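Local structure of aminoglycoside 3'-phosphotransferase AphA1-IAB (Acinetobacter baumannii, 4GKH) at residues R226-W234 / L248-P257; N120-F128 / F207-C215. The protein phosphorylates the 3'-hydroxyl of kanamycin and related aminoglycosides, including amikacin, and so confers resistance to these antibiotics. One frame throughout, in Å; residues are numbered along the deposited sequence.

Contact 1: R226-W234 / L248-P257; sequences RYQDLAILW and LFQKYGIDNP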
ATOM      1  N   ARG A 226       9.039 -11.157   0.820  1.00 31.68           N
ATOM      2  CA  ARG A 226       8.127 -10.827   1.932  1.00 26.98           C
ATOM      3  C   ARG A 226       8.528  -9.542   2.677  1.00 33.04           C
ATOM      4  O   ARG A 226       7.686  -8.870   3.265  1.00 29.78           O
ATOM      5  CB  ARG A 226       7.957 -12.012   2.902  1.00 29.06           C
ATOM      6  CG  ARG A 226       9.205 -12.433   3.652  1.00 34.11           C
ATOM      7  CD  ARG A 226       8.948 -13.649   4.572  1.00 39.07           C
ATOM      8  NE  ARG A 226       8.933 -14.920   3.852  1.00 42.36           N
ATOM      9  CZ  ARG A 226       7.884 -15.742   3.773  1.00 56.22           C
ATOM     10  NH1 ARG A 226       6.742 -15.448   4.372  1.00 40.56           N
ATOM     11  NH2 ARG A 226       7.979 -16.873   3.088  1.00 41.92           N
ATOM     12  N   TYR A 227       9.807  -9.177   2.632  1.00 33.18           N
ATOM     13  CA  TYR A 227      10.252  -7.947   3.302  1.00 28.59           C
ATOM     14  C   TYR A 227       9.761  -6.650   2.632  1.00 33.62           C
ATOM     15  O   TYR A 227       9.882  -5.565   3.202  1.00 30.18           O
ATOM     16  CB  TYR A 227      11.777  -7.937   3.483  1.00 28.65           C
ATOM     17  CG  TYR A 227      12.246  -8.734   4.684  1.00 28.73           C
ATOM     18  CD1 TYR A 227      12.221 -10.127   4.675  1.00 36.77           C
ATOM     19  CD2 TYR A 227      12.727  -8.091   5.824  1.00 29.96           C
ATOM     20  CE1 TYR A 227      12.640 -10.864   5.776  1.00 36.72           C
ATOM     21  CE2 TYR A 227      13.153  -8.818   6.928  1.00 31.01           C
ATOM     22  CZ  TYR A 227      13.112 -10.204   6.896  1.00 35.08           C
ATOM     23  OH  TYR A 227      13.548 -10.921   7.993  1.00 35.89           O
ATOM     24  N   GLN A 228       9.201  -6.747   1.429  1.00 29.06           N
ATOM     25  CA  GLN A 228       8.563  -5.573   0.832  1.00 29.03           C
ATOM     26  C   GLN A 228       7.453  -5.050   1.734  1.00 37.49           C
ATOM     27  O   GLN A 228       7.281  -3.844   1.892  1.00 33.07           O
ATOM     28  CB  GLN A 228       7.966  -5.898  -0.546  1.00 30.00           C
ATOM     29  CG  GLN A 228       7.062  -4.769  -1.094  1.00 32.58           C
ATOM     30  CD  GLN A 228       7.821  -3.462  -1.306  1.00 33.79           C
ATOM     31  OE1 GLN A 228       9.040  -3.464  -1.478  1.00 32.96           O
ATOM     32  NE2 GLN A 228       7.098  -2.334  -1.290  1.00 31.27           N
ATOM     33  N   ASP A 229       6.695  -5.961   2.331  1.00 29.40           N
ATOM     34  CA  ASP A 229       5.584  -5.563   3.194  1.00 25.11           C
ATOM     35  C   ASP A 229       6.054  -5.357   4.622  1.00 30.42           C
ATOM     36  O   ASP A 229       5.638  -4.411   5.291  1.00 31.23           O
ATOM     37  CB  ASP A 229       4.448  -6.606   3.140  1.00 25.97           C
ATOM     38  CG  ASP A 229       3.716  -6.611   1.771  1.00 31.51           C
ATOM     39  OD1 ASP A 229       3.740  -5.565   1.066  1.00 29.01           O
ATOM     40  OD2 ASP A 229       3.123  -7.662   1.419  1.00 31.25           O
ATOM     41  N   LEU A 230       6.918  -6.251   5.086  1.00 29.29           N
ATOM     42  CA  LEU A 230       7.424  -6.156   6.441  1.00 32.04           C
ATOM     43  C   LEU A 230       8.161  -4.832   6.651  1.00 36.65           C
ATOM     44  O   LEU A 230       8.004  -4.206   7.696  1.00 31.56           O
ATOM     45  CB  LEU A 230       8.341  -7.330   6.759  1.00 30.88           C
ATOM     46  CG  LEU A 230       7.691  -8.702   6.934  1.00 36.54           C
ATOM     47  CD1 LEU A 230       8.760  -9.776   6.806  1.00 33.44           C
ATOM     48  CD2 LEU A 230       6.973  -8.792   8.294  1.00 33.24           C
ATOM     49  N   ALA A 231       8.935  -4.393   5.657  1.00 31.40           N
ATOM     50  CA  ALA A 231       9.778  -3.201   5.836  1.00 29.42           C
ATOM     51  C   ALA A 231       8.944  -1.946   6.010  1.00 28.68           C
ATOM     52  O   ALA A 231       9.207  -1.109   6.884  1.00 30.05           O
ATOM     53  CB  ALA A 231      10.745  -3.023   4.652  1.00 31.11           C
ATOM     54  N   ILE A 232       7.936  -1.808   5.162  1.00 30.13           N
ATOM     55  CA  ILE A 232       7.131  -0.603   5.169  1.00 29.65           C
ATOM     56  C   ILE A 232       6.321  -0.484   6.450  1.00 32.42           C
ATOM     57  O   ILE A 232       6.221   0.599   7.022  1.00 30.19           O
ATOM     58  CB  ILE A 232       6.248  -0.527   3.906  1.00 28.83           C
ATOM     59  CG1 ILE A 232       7.156  -0.351   2.680  1.00 36.27           C
ATOM     60  CG2 ILE A 232       5.229   0.603   4.015  1.00 33.60           C
ATOM     61  CD1 ILE A 232       6.407  -0.074   1.364  1.00 40.49           C
ATOM     62  N   LEU A 233       5.759  -1.597   6.919  1.00 27.95           N
ATOM     63  CA  LEU A 233       4.981  -1.545   8.153  1.00 25.36           C
ATOM     64  C   LEU A 233       5.911  -1.290   9.340  1.00 27.86           C
ATOM     65  O   LEU A 233       5.584  -0.533  10.263  1.00 31.90           O
ATOM     66  CB  LEU A 233       4.191  -2.850   8.349  1.00 26.34           C
ATOM     67  CG  LEU A 233       3.295  -2.869   9.596  1.00 31.91           C
ATOM     68  CD1 LEU A 233       2.348  -1.671   9.589  1.00 39.03           C
ATOM     69  CD2 LEU A 233       2.501  -4.178   9.678  1.00 28.62           C
ATOM     70  N   TRP A 234       7.067  -1.952   9.333  1.00 32.84           N
ATOM     71  CA  TRP A 234       8.066  -1.778  10.394  1.00 34.15           C
ATOM     72  C   TRP A 234       8.505  -0.305  10.483  1.00 32.17           C
ATOM     73  O   TRP A 234       8.691   0.262  11.573  1.00 33.37           O
ATOM     74  CB  TRP A 234       9.272  -2.699  10.126  1.00 29.58           C
ATOM     75  CG  TRP A 234      10.354  -2.652  11.153  1.00 35.37           C
ATOM     76  CD1 TRP A 234      10.452  -3.422  12.280  1.00 35.60           C
ATOM     77  CD2 TRP A 234      11.520  -1.821  11.135  1.00 34.45           C
ATOM     78  NE1 TRP A 234      11.591  -3.099  12.975  1.00 37.64           N
ATOM     79  CE2 TRP A 234      12.263  -2.118  12.296  1.00 41.34           C
ATOM     80  CE3 TRP A 234      11.993  -0.838  10.266  1.00 38.33           C
ATOM     81  CZ2 TRP A 234      13.467  -1.477  12.603  1.00 46.48           C
ATOM     82  CZ3 TRP A 234      13.195  -0.192  10.575  1.00 44.69           C
ATOM     83  CH2 TRP A 234      13.913  -0.520  11.729  1.00 42.39           C
ATOM     84  N   LEU A 248       6.030  -6.904  15.646  1.00 34.25           N
ATOM     85  CA  LEU A 248       5.564  -7.206  14.301  1.00 30.95           C
ATOM     86  C   LEU A 248       6.274  -8.436  13.747  1.00 32.65           C
ATOM     87  O   LEU A 248       5.629  -9.370  13.288  1.00 34.21           O
ATOM     88  CB  LEU A 248       5.782  -6.017  13.371  1.00 28.27           C
ATOM     89  CG  LEU A 248       5.536  -6.371  11.905  1.00 30.81           C
ATOM     90  CD1 LEU A 248       4.080  -6.781  11.698  1.00 36.97           C
ATOM     91  CD2 LEU A 248       5.943  -5.184  10.993  1.00 28.67           C
ATOM     92  N   PHE A 249       7.603  -8.428  13.794  1.00 39.32           N
ATOM     93  CA  PHE A 249       8.378  -9.592  13.370  1.00 36.81           C
ATOM     94  C   PHE A 249       8.089 -10.841  14.203  1.00 38.83           C
ATOM     95  O   PHE A 249       7.885 -11.927  13.647  1.00 42.10           O
ATOM     96  CB  PHE A 249       9.873  -9.290  13.386  1.00 34.64           C
ATOM     97  CG  PHE A 249      10.345  -8.556  12.173  1.00 36.65           C
ATOM     98  CD1 PHE A 249      10.471  -9.211  10.963  1.00 41.16           C
ATOM     99  CD2 PHE A 249      10.668  -7.210  12.239  1.00 45.59           C
ATOM    100  CE1 PHE A 249      10.905  -8.537   9.837  1.00 40.28           C
ATOM    101  CE2 PHE A 249      11.107  -6.536  11.119  1.00 53.23           C
ATOM    102  CZ  PHE A 249      11.217  -7.198   9.915  1.00 37.57           C
ATOM    103  N   GLN A 250       8.092 -10.689  15.529  1.00 31.32           N
ATOM    104  CA  GLN A 250       7.806 -11.804  16.421  1.00 34.68           C
ATOM    105  C   GLN A 250       6.492 -12.515  16.097  1.00 49.19           C
ATOM    106  O   GLN A 250       6.468 -13.737  15.937  1.00 43.52           O
ATOM    107  CB  GLN A 250       7.797 -11.346  17.880  1.00 36.66           C
ATOM    108  CG  GLN A 250       7.273 -12.399  18.856  1.00 52.18           C
ATOM    109  CD  GLN A 250       8.211 -13.574  19.007  1.00 74.72           C
ATOM    110  OE1 GLN A 250       7.787 -14.682  19.343  1.00 80.59           O
ATOM    111  NE2 GLN A 250       9.498 -13.342  18.763  1.00 69.33           N
ATOM    112  N   LYS A 251       5.406 -11.752  16.004  1.00 38.32           N
ATOM    113  CA  LYS A 251       4.075 -12.323  15.782  1.00 41.00           C
ATOM    114  C   LYS A 251       3.947 -12.863  14.364  1.00 41.66           C
ATOM    115  O   LYS A 251       3.245 -13.834  14.126  1.00 40.22           O
ATOM    116  CB  LYS A 251       2.983 -11.278  16.068  1.00 31.66           C
ATOM    117  CG  LYS A 251       2.908 -10.930  17.577  1.00 36.05           C
ATOM    118  CD  LYS A 251       2.510 -12.142  18.374  1.00 39.86           C
ATOM    119  CE  LYS A 251       2.453 -11.842  19.859  1.00 49.39           C
ATOM    120  NZ  LYS A 251       1.717 -12.927  20.566  1.00 63.37           N
ATOM    121  N   TYR A 252       4.641 -12.229  13.428  1.00 31.86           N
ATOM    122  CA  TYR A 252       4.614 -12.666  12.024  1.00 33.46           C
ATOM    123  C   TYR A 252       5.290 -14.038  11.898  1.00 40.34           C
ATOM    124  O   TYR A 252       4.941 -14.846  11.037  1.00 39.29           O
ATOM    125  CB  TYR A 252       5.324 -11.636  11.139  1.00 31.21           C
ATOM    126  CG  TYR A 252       5.430 -12.041   9.691  1.00 30.60           C
ATOM    127  CD1 TYR A 252       4.394 -11.788   8.800  1.00 36.51           C
ATOM    128  CD2 TYR A 252       6.572 -12.665   9.213  1.00 33.65           C
ATOM    129  CE1 TYR A 252       4.499 -12.139   7.461  1.00 36.67           C
ATOM    130  CE2 TYR A 252       6.683 -13.027   7.889  1.00 36.60           C
ATOM    131  CZ  TYR A 252       5.647 -12.761   7.019  1.00 42.20           C
ATOM    132  OH  TYR A 252       5.776 -13.125   5.707  1.00 30.53           O
ATOM    133  N   GLY A 253       6.272 -14.285  12.762  1.00 36.38           N
ATOM    134  CA  GLY A 253       6.933 -15.578  12.832  1.00 41.66           C
ATOM    135  C   GLY A 253       8.422 -15.528  12.544  1.00 49.94           C
ATOM    136  O   GLY A 253       9.054 -16.562  12.310  1.00 42.15           O
ATOM    137  N   ILE A 254       8.992 -14.327  12.564  1.00 36.31           N
ATOM    138  CA  ILE A 254      10.423 -14.150  12.320  1.00 36.96           C
ATOM    139  C   ILE A 254      11.154 -13.708  13.579  1.00 40.99           C
ATOM    140  O   ILE A 254      10.914 -12.619  14.090  1.00 46.04           O
ATOM    141  CB  ILE A 254      10.677 -13.106  11.222  1.00 40.22           C
ATOM    142  CG1 ILE A 254      10.234 -13.650   9.865  1.00 36.78           C
ATOM    143  CG2 ILE A 254      12.153 -12.744  11.174  1.00 43.23           C
ATOM    144  CD1 ILE A 254      10.288 -12.618   8.730  1.00 34.38           C
ATOM    145  N   ASP A 255      12.049 -14.553  14.076  1.00 46.24           N
ATOM    146  CA  ASP A 255      12.792 -14.250  15.297  1.00 53.28           C
ATOM    147  C   ASP A 255      14.095 -13.496  15.066  1.00 65.12           C
ATOM    148  O   ASP A 255      14.559 -12.782  15.949  1.00 50.53           O
ATOM    149  CB  ASP A 255      13.073 -15.521  16.087  1.00 73.78           C
ATOM    150  CG  ASP A 255      11.859 -16.016  16.824  1.00 64.34           C
ATOM    151  OD1 ASP A 255      11.043 -15.173  17.258  1.00 69.16           O
ATOM    152  OD2 ASP A 255      11.722 -17.246  16.961  1.00 61.68           O
ATOM    153  N   ASN A 256      14.699 -13.667  13.896  1.00 47.17           N
ATOM    154  CA  ASN A 256      15.909 -12.913  13.575  1.00 50.15           C
ATOM    155  C   ASN A 256      15.748 -12.159  12.267  1.00 35.23           C
ATOM    156  O   ASN A 256      16.091 -12.677  11.205  1.00 48.42           O
ATOM    157  CB  ASN A 256      17.138 -13.821  13.532  1.00 48.56           C
ATOM    158  CG  ASN A 256      17.538 -14.324  14.912  1.00 80.63           C
ATOM    159  OD1 ASN A 256      18.241 -13.639  15.659  1.00 66.05           O
ATOM    160  ND2 ASN A 256      17.091 -15.525  15.254  1.00 61.09           N
ATOM    161  N   PRO A 257      15.192 -10.940  12.342  1.00 46.09           N
ATOM    162  CA  PRO A 257      14.972 -10.111  11.150  1.00 45.97           C
ATOM    163  C   PRO A 257      16.247  -9.994  10.311  1.00 41.69           C
ATOM    164  O   PRO A 257      17.340  -9.895  10.862  1.00 42.39           O
ATOM    165  CB  PRO A 257      14.574  -8.755  11.736  1.00 41.91           C
ATOM    166  CG  PRO A 257      13.955  -9.092  13.075  1.00 50.38           C
ATOM    167  CD  PRO A 257      14.755 -10.265  13.581  1.00 42.68           C
TER
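Leu-230 meets Phe-249 where helix 227-234 runs against helix 248-252, the short axes approaching to 11.5 Å with their N-to-C directions at 143°. This is helix-helix packing in the helical lobe of a protein-kinase-like fold, and an aromatic cluster of Tyr-227, Trp-234 and Phe-249 fills much of it. Phe-249 leans back beside its own backbone N (chi1 -81°), which carries its ring between the other two: CE2 lies 3.4 Å from CD1 of Trp-234, and on the far side CE1 lies 3.7 Å from CE2 of Tyr-227. Leu-230 splits its branches: CD2 sits squarely over the face of Tyr-252 in a CH-pi contact, 3.9 Å from the ring centroid, while CD1 lies over the face of Tyr-227 and meets CD1 of Ile-254 tip to tip. Farther along, Leu-248 sends CD2 against Leu-233 and the backbone N of Trp-234.

The helix 248-252 closes in a Schellman motif with Gly-253, at positive phi, as the C-prime residue: Ile-254 N bonds Phe-249 O, and Gly-253 N makes a weak bond to Gln-250 O. Gly-253 N also reaches Phe-249 O, from the opposite face of its carbonyl plane to Ile-254 N. The loop that follows brings Ile-254 and Pro-257 back to the cluster, with CB of Pro-257 over one face of the Phe-249 ring. Tyr-227 OH is hydrogen-bonded to the backbone N of Asp-258.

At the other border the guanidinium of Arg-226 is shared, NE forming a salt bridge with Asp-192. Tyr-252 OH, hydrogen-bonded as well to His-133 ND1, accepts from NH1 of Arg-226 at 2.8 Å, the N-H...O angle 157° and the oxygen almost in the guanidinium plane.

Contact 2: N120-F128 / F207-C215; sequences NIVDALAVF and FDEGKLIGC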
ATOM      1  N   ASN A 120      -2.354  -5.145  20.616  1.00 35.05           N
ATOM      2  CA  ASN A 120      -3.442  -5.826  19.925  1.00 33.94           C
ATOM      3  C   ASN A 120      -3.507  -5.446  18.452  1.00 33.14           C
ATOM      4  O   ASN A 120      -3.824  -6.284  17.589  1.00 36.44           O
ATOM      5  CB  ASN A 120      -4.786  -5.513  20.583  1.00 44.67           C
ATOM      6  CG  ASN A 120      -4.947  -6.174  21.937  1.00 72.47           C
ATOM      7  OD1 ASN A 120      -4.294  -7.175  22.242  1.00 53.20           O
ATOM      8  ND2 ASN A 120      -5.833  -5.622  22.755  1.00 52.93           N
ATOM      9  N   ILE A 121      -3.228  -4.176  18.162  1.00 34.59           N
ATOM     10  CA  ILE A 121      -3.293  -3.688  16.787  1.00 32.72           C
ATOM     11  C   ILE A 121      -2.204  -4.332  15.930  1.00 33.67           C
ATOM     12  O   ILE A 121      -2.455  -4.795  14.816  1.00 32.40           O
ATOM     13  CB  ILE A 121      -3.206  -2.138  16.738  1.00 33.30           C
ATOM     14  CG1 ILE A 121      -4.541  -1.537  17.196  1.00 39.03           C
ATOM     15  CG2 ILE A 121      -2.869  -1.659  15.340  1.00 29.68           C
ATOM     16  CD1 ILE A 121      -4.492  -0.035  17.494  1.00 36.96           C
ATOM     17  N   VAL A 122      -0.995  -4.402  16.472  1.00 33.31           N
ATOM     18  CA  VAL A 122       0.104  -5.029  15.751  1.00 34.91           C
ATOM     19  C   VAL A 122      -0.125  -6.541  15.582  1.00 39.48           C
ATOM     20  O   VAL A 122       0.144  -7.101  14.514  1.00 33.71           O
ATOM     21  CB  VAL A 122       1.460  -4.730  16.434  1.00 34.86           C
ATOM     22  CG1 VAL A 122       2.544  -5.681  15.944  1.00 34.49           C
ATOM     23  CG2 VAL A 122       1.849  -3.261  16.202  1.00 32.29           C
ATOM     24  N   ASP A 123      -0.645  -7.190  16.621  1.00 37.64           N
ATOM     25  CA  ASP A 123      -0.973  -8.616  16.531  1.00 32.25           C
ATOM     26  C   ASP A 123      -1.940  -8.870  15.379  1.00 36.06           C
ATOM     27  O   ASP A 123      -1.777  -9.825  14.628  1.00 34.66           O
ATOM     28  CB  ASP A 123      -1.615  -9.128  17.824  1.00 37.64           C
ATOM     29  CG  ASP A 123      -0.641  -9.188  18.982  1.00 43.16           C
ATOM     30  OD1 ASP A 123       0.567  -8.942  18.768  1.00 50.13           O
ATOM     31  OD2 ASP A 123      -1.089  -9.486  20.107  1.00 46.52           O
ATOM     32  N   ALA A 124      -2.955  -8.020  15.256  1.00 34.07           N
ATOM     33  CA  ALA A 124      -3.918  -8.158  14.167  1.00 40.32           C
ATOM     34  C   ALA A 124      -3.254  -7.926  12.819  1.00 40.81           C
ATOM     35  O   ALA A 124      -3.562  -8.607  11.848  1.00 33.33           O
ATOM     36  CB  ALA A 124      -5.094  -7.210  14.346  1.00 36.33           C
ATOM     37  N   LEU A 125      -2.344  -6.958  12.759  1.00 32.75           N
ATOM     38  CA  LEU A 125      -1.647  -6.652  11.502  1.00 30.95           C
ATOM     39  C   LEU A 125      -0.784  -7.826  11.049  1.00 34.90           C
ATOM     40  O   LEU A 125      -0.744  -8.151   9.860  1.00 32.59           O
ATOM     41  CB  LEU A 125      -0.783  -5.406  11.662  1.00 27.39           C
ATOM     42  CG  LEU A 125      -1.482  -4.035  11.705  1.00 31.45           C
ATOM     43  CD1 LEU A 125      -0.515  -2.942  12.197  1.00 31.49           C
ATOM     44  CD2 LEU A 125      -2.093  -3.651  10.343  1.00 30.34           C
ATOM     45  N   ALA A 126      -0.097  -8.465  11.999  1.00 31.44           N
ATOM     46  CA  ALA A 126       0.741  -9.630  11.683  1.00 35.15           C
ATOM     47  C   ALA A 126      -0.099 -10.781  11.142  1.00 34.56           C
ATOM     48  O   ALA A 126       0.273 -11.426  10.149  1.00 34.23           O
ATOM     49  CB  ALA A 126       1.541 -10.089  12.922  1.00 38.86           C
ATOM     50  N   VAL A 127      -1.240 -11.025  11.780  1.00 32.59           N
ATOM     51  CA  VAL A 127      -2.123 -12.115  11.356  1.00 36.44           C
ATOM     52  C   VAL A 127      -2.595 -11.891   9.922  1.00 37.71           C
ATOM     53  O   VAL A 127      -2.626 -12.816   9.093  1.00 30.77           O
ATOM     54  CB  VAL A 127      -3.367 -12.237  12.276  1.00 41.53           C
ATOM     55  CG1 VAL A 127      -4.406 -13.169  11.648  1.00 45.96           C
ATOM     56  CG2 VAL A 127      -2.973 -12.717  13.676  1.00 41.83           C
ATOM     57  N   PHE A 128      -2.944 -10.642   9.635  1.00 35.09           N
ATOM     58  CA  PHE A 128      -3.450 -10.252   8.326  1.00 31.51           C
ATOM     59  C   PHE A 128      -2.361 -10.394   7.267  1.00 31.53           C
ATOM     60  O   PHE A 128      -2.619 -10.860   6.155  1.00 31.45           O
ATOM     61  CB  PHE A 128      -3.953  -8.803   8.393  1.00 32.42           C
ATOM     62  CG  PHE A 128      -4.755  -8.362   7.193  1.00 36.40           C
ATOM     63  CD1 PHE A 128      -4.134  -7.796   6.087  1.00 38.06           C
ATOM     64  CD2 PHE A 128      -6.137  -8.477   7.188  1.00 35.20           C
ATOM     65  CE1 PHE A 128      -4.878  -7.377   4.977  1.00 31.08           C
ATOM     66  CE2 PHE A 128      -6.884  -8.055   6.088  1.00 40.68           C
ATOM     67  CZ  PHE A 128      -6.243  -7.488   4.989  1.00 35.08           C
ATOM     68  N   PHE A 207      -9.430  -0.581  10.139  1.00 32.49           N
ATOM     69  CA  PHE A 207      -9.994  -1.160  11.350  1.00 36.85           C
ATOM     70  C   PHE A 207     -11.402  -0.644  11.553  1.00 36.82           C
ATOM     71  O   PHE A 207     -11.681   0.542  11.341  1.00 34.73           O
ATOM     72  CB  PHE A 207      -9.153  -0.780  12.571  1.00 39.29           C
ATOM     73  CG  PHE A 207      -7.956  -1.669  12.793  1.00 36.47           C
ATOM     74  CD1 PHE A 207      -6.796  -1.501  12.044  1.00 36.99           C
ATOM     75  CD2 PHE A 207      -7.981  -2.645  13.772  1.00 38.36           C
ATOM     76  CE1 PHE A 207      -5.694  -2.309  12.261  1.00 36.92           C
ATOM     77  CE2 PHE A 207      -6.895  -3.452  13.998  1.00 36.80           C
ATOM     78  CZ  PHE A 207      -5.746  -3.288  13.242  1.00 35.09           C
ATOM     79  N   ASP A 208     -12.285  -1.538  11.990  1.00 36.97           N
ATOM     80  CA  ASP A 208     -13.676  -1.185  12.239  1.00 33.60           C
ATOM     81  C   ASP A 208     -14.189  -1.986  13.428  1.00 40.21           C
ATOM     82  O   ASP A 208     -14.114  -3.215  13.426  1.00 40.19           O
ATOM     83  CB  ASP A 208     -14.521  -1.492  11.004  1.00 35.01           C
ATOM     84  CG  ASP A 208     -15.970  -1.060  11.161  1.00 45.80           C
ATOM     85  OD1 ASP A 208     -16.224   0.155  11.302  1.00 61.63           O
ATOM     86  OD2 ASP A 208     -16.853  -1.938  11.129  1.00 69.27           O
ATOM     87  N   GLU A 209     -14.695  -1.286  14.438  1.00 41.34           N
ATOM     88  CA  GLU A 209     -15.182  -1.917  15.667  1.00 54.55           C
ATOM     89  C   GLU A 209     -14.187  -2.908  16.263  1.00 51.04           C
ATOM     90  O   GLU A 209     -14.576  -3.974  16.752  1.00 54.67           O
ATOM     91  CB  GLU A 209     -16.517  -2.614  15.424  1.00 44.14           C
ATOM     92  CG  GLU A 209     -17.592  -1.702  14.883  1.00 66.34           C
ATOM     93  CD  GLU A 209     -18.968  -2.336  14.946  1.00 97.15           C
ATOM     94  OE1 GLU A 209     -19.067  -3.517  15.352  1.00 75.87           O
ATOM     95  OE2 GLU A 209     -19.950  -1.649  14.594  1.00 72.10           O
ATOM     96  N   GLY A 210     -12.904  -2.567  16.195  1.00 46.76           N
ATOM     97  CA  GLY A 210     -11.879  -3.349  16.853  1.00 50.57           C
ATOM     98  C   GLY A 210     -11.179  -4.345  15.957  1.00 65.79           C
ATOM     99  O   GLY A 210     -10.120  -4.867  16.305  1.00 59.47           O
ATOM    100  N   LYS A 211     -11.765  -4.601  14.795  1.00 51.93           N
ATOM    101  CA  LYS A 211     -11.261  -5.638  13.912  1.00 41.11           C
ATOM    102  C   LYS A 211     -10.646  -5.046  12.652  1.00 41.83           C
ATOM    103  O   LYS A 211     -11.165  -4.084  12.084  1.00 36.98           O
ATOM    104  CB  LYS A 211     -12.389  -6.597  13.524  1.00 45.62           C
ATOM    105  CG  LYS A 211     -11.987  -7.637  12.475  1.00 49.48           C
ATOM    106  CD  LYS A 211     -13.150  -8.546  12.092  1.00 75.96           C
ATOM    107  CE  LYS A 211     -12.707  -9.622  11.103  1.00 61.29           C
ATOM    108  NZ  LYS A 211     -13.772 -10.643  10.853  1.00 63.07           N
ATOM    109  N   LEU A 212      -9.536  -5.629  12.218  1.00 37.39           N
ATOM    110  CA  LEU A 212      -8.955  -5.282  10.933  1.00 32.44           C
ATOM    111  C   LEU A 212      -9.790  -5.969   9.860  1.00 46.20           C
ATOM    112  O   LEU A 212      -9.797  -7.195   9.765  1.00 43.74           O
ATOM    113  CB  LEU A 212      -7.500  -5.745  10.906  1.00 33.89           C
ATOM    114  CG  LEU A 212      -6.661  -5.655   9.645  1.00 46.77           C
ATOM    115  CD1 LEU A 212      -6.846  -4.314   8.986  1.00 56.13           C
ATOM    116  CD2 LEU A 212      -5.211  -5.883  10.031  1.00 37.26           C
ATOM    117  N   ILE A 213     -10.521  -5.183   9.071  1.00 36.44           N
ATOM    118  CA  ILE A 213     -11.514  -5.755   8.170  1.00 34.96           C
ATOM    119  C   ILE A 213     -11.192  -5.624   6.681  1.00 38.41           C
ATOM    120  O   ILE A 213     -11.919  -6.155   5.848  1.00 41.69           O
ATOM    121  CB  ILE A 213     -12.920  -5.203   8.456  1.00 36.99           C
ATOM    122  CG1 ILE A 213     -12.996  -3.703   8.153  1.00 35.14           C
ATOM    123  CG2 ILE A 213     -13.317  -5.474   9.916  1.00 44.11           C
ATOM    124  CD1 ILE A 213     -14.444  -3.210   7.965  1.00 38.00           C
ATOM    125  N   GLY A 214     -10.103  -4.933   6.339  1.00 35.49           N
ATOM    126  CA  GLY A 214      -9.737  -4.787   4.946  1.00 34.90           C
ATOM    127  C   GLY A 214      -8.462  -4.010   4.693  1.00 31.44           C
ATOM    128  O   GLY A 214      -7.911  -3.370   5.600  1.00 30.74           O
ATOM    129  N   CYS A 215      -7.969  -4.104   3.468  1.00 33.53           N
ATOM    130  CA  CYS A 215      -6.852  -3.274   3.023  1.00 32.51           C
ATOM    131  C   CYS A 215      -7.250  -2.502   1.771  1.00 36.75           C
ATOM    132  O   CYS A 215      -8.178  -2.895   1.054  1.00 30.02           O
ATOM    133  CB  CYS A 215      -5.580  -4.103   2.771  1.00 31.35           C
ATOM    134  SG  CYS A 215      -5.694  -5.378   1.502  1.00 39.73           S
TER
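Leu-212 pushes its side chain against the helix 120-128, whose axis comes within 8.8 Å of that of strand 211-215. With CG anti to the backbone N (chi1 174°), Leu-212 carries CD2 into the angle between Phe-128 and Leu-125: this methyl lies 3.6 Å from Phe-128 CB and 3.8 Å from Leu-125 CD2, and it also touches the carbonyl O of Ala-124. Phe-128, its CG likewise turned away from the backbone N (chi1 -168°), lays its ring across Leu-212 at about a right angle and reaches on to the end of the strand. There Phe-128 CE1 is 4.0 Å from Cys-215 CB, and Cys-215 SG stands at the ring edge in a sulfur-aromatic contact, 5.2 Å from the centroid of the Phe-128 ring.

The strands 205-208 and 211-215 form a beta hairpin closed by a type I' turn from Asp-208 to Lys-211, and a classic beta bulge puts Ile-213 and Gly-214 opposite Ile-206, which lines the pocket of the bound pyrazolopyrimidine inhibitor. From the first hairpin strand, the Phe-207 ring meets the helix. Phe-207 CZ reaches CG2 of Ile-121 at 3.9 Å and CB of Ala-124 at 4.1 Å, CD2 of Leu-125 stands at the ring edge, and CB of Leu-212 lies over one face, offset toward the rim.

In the fold
After helix 20-24 the chain builds the five-stranded sheet, with helix 61-76 inserted, then passes strand 105-106 and helix 107-113 into helix 118-133, where contact 2 begins. Contact 2 closes a loop of 78 residues, bringing the hairpin 205-215 back onto that helix beside the inhibitor pocket. Contact 1 opens afterwards and closes a shorter loop of 13 residues, which holds the end of helix 227-237, the connection and the start of helix 242-252. The two are in series, neither nested nor crossed. Their centres lie about 16 Å apart, yet helix 118-133 joins them: its hairpin-facing residues serve contact 2, while Val-122, Asp-123 and Ala-126 pack against Leu-248, Lys-251 and Tyr-252 of contact 1.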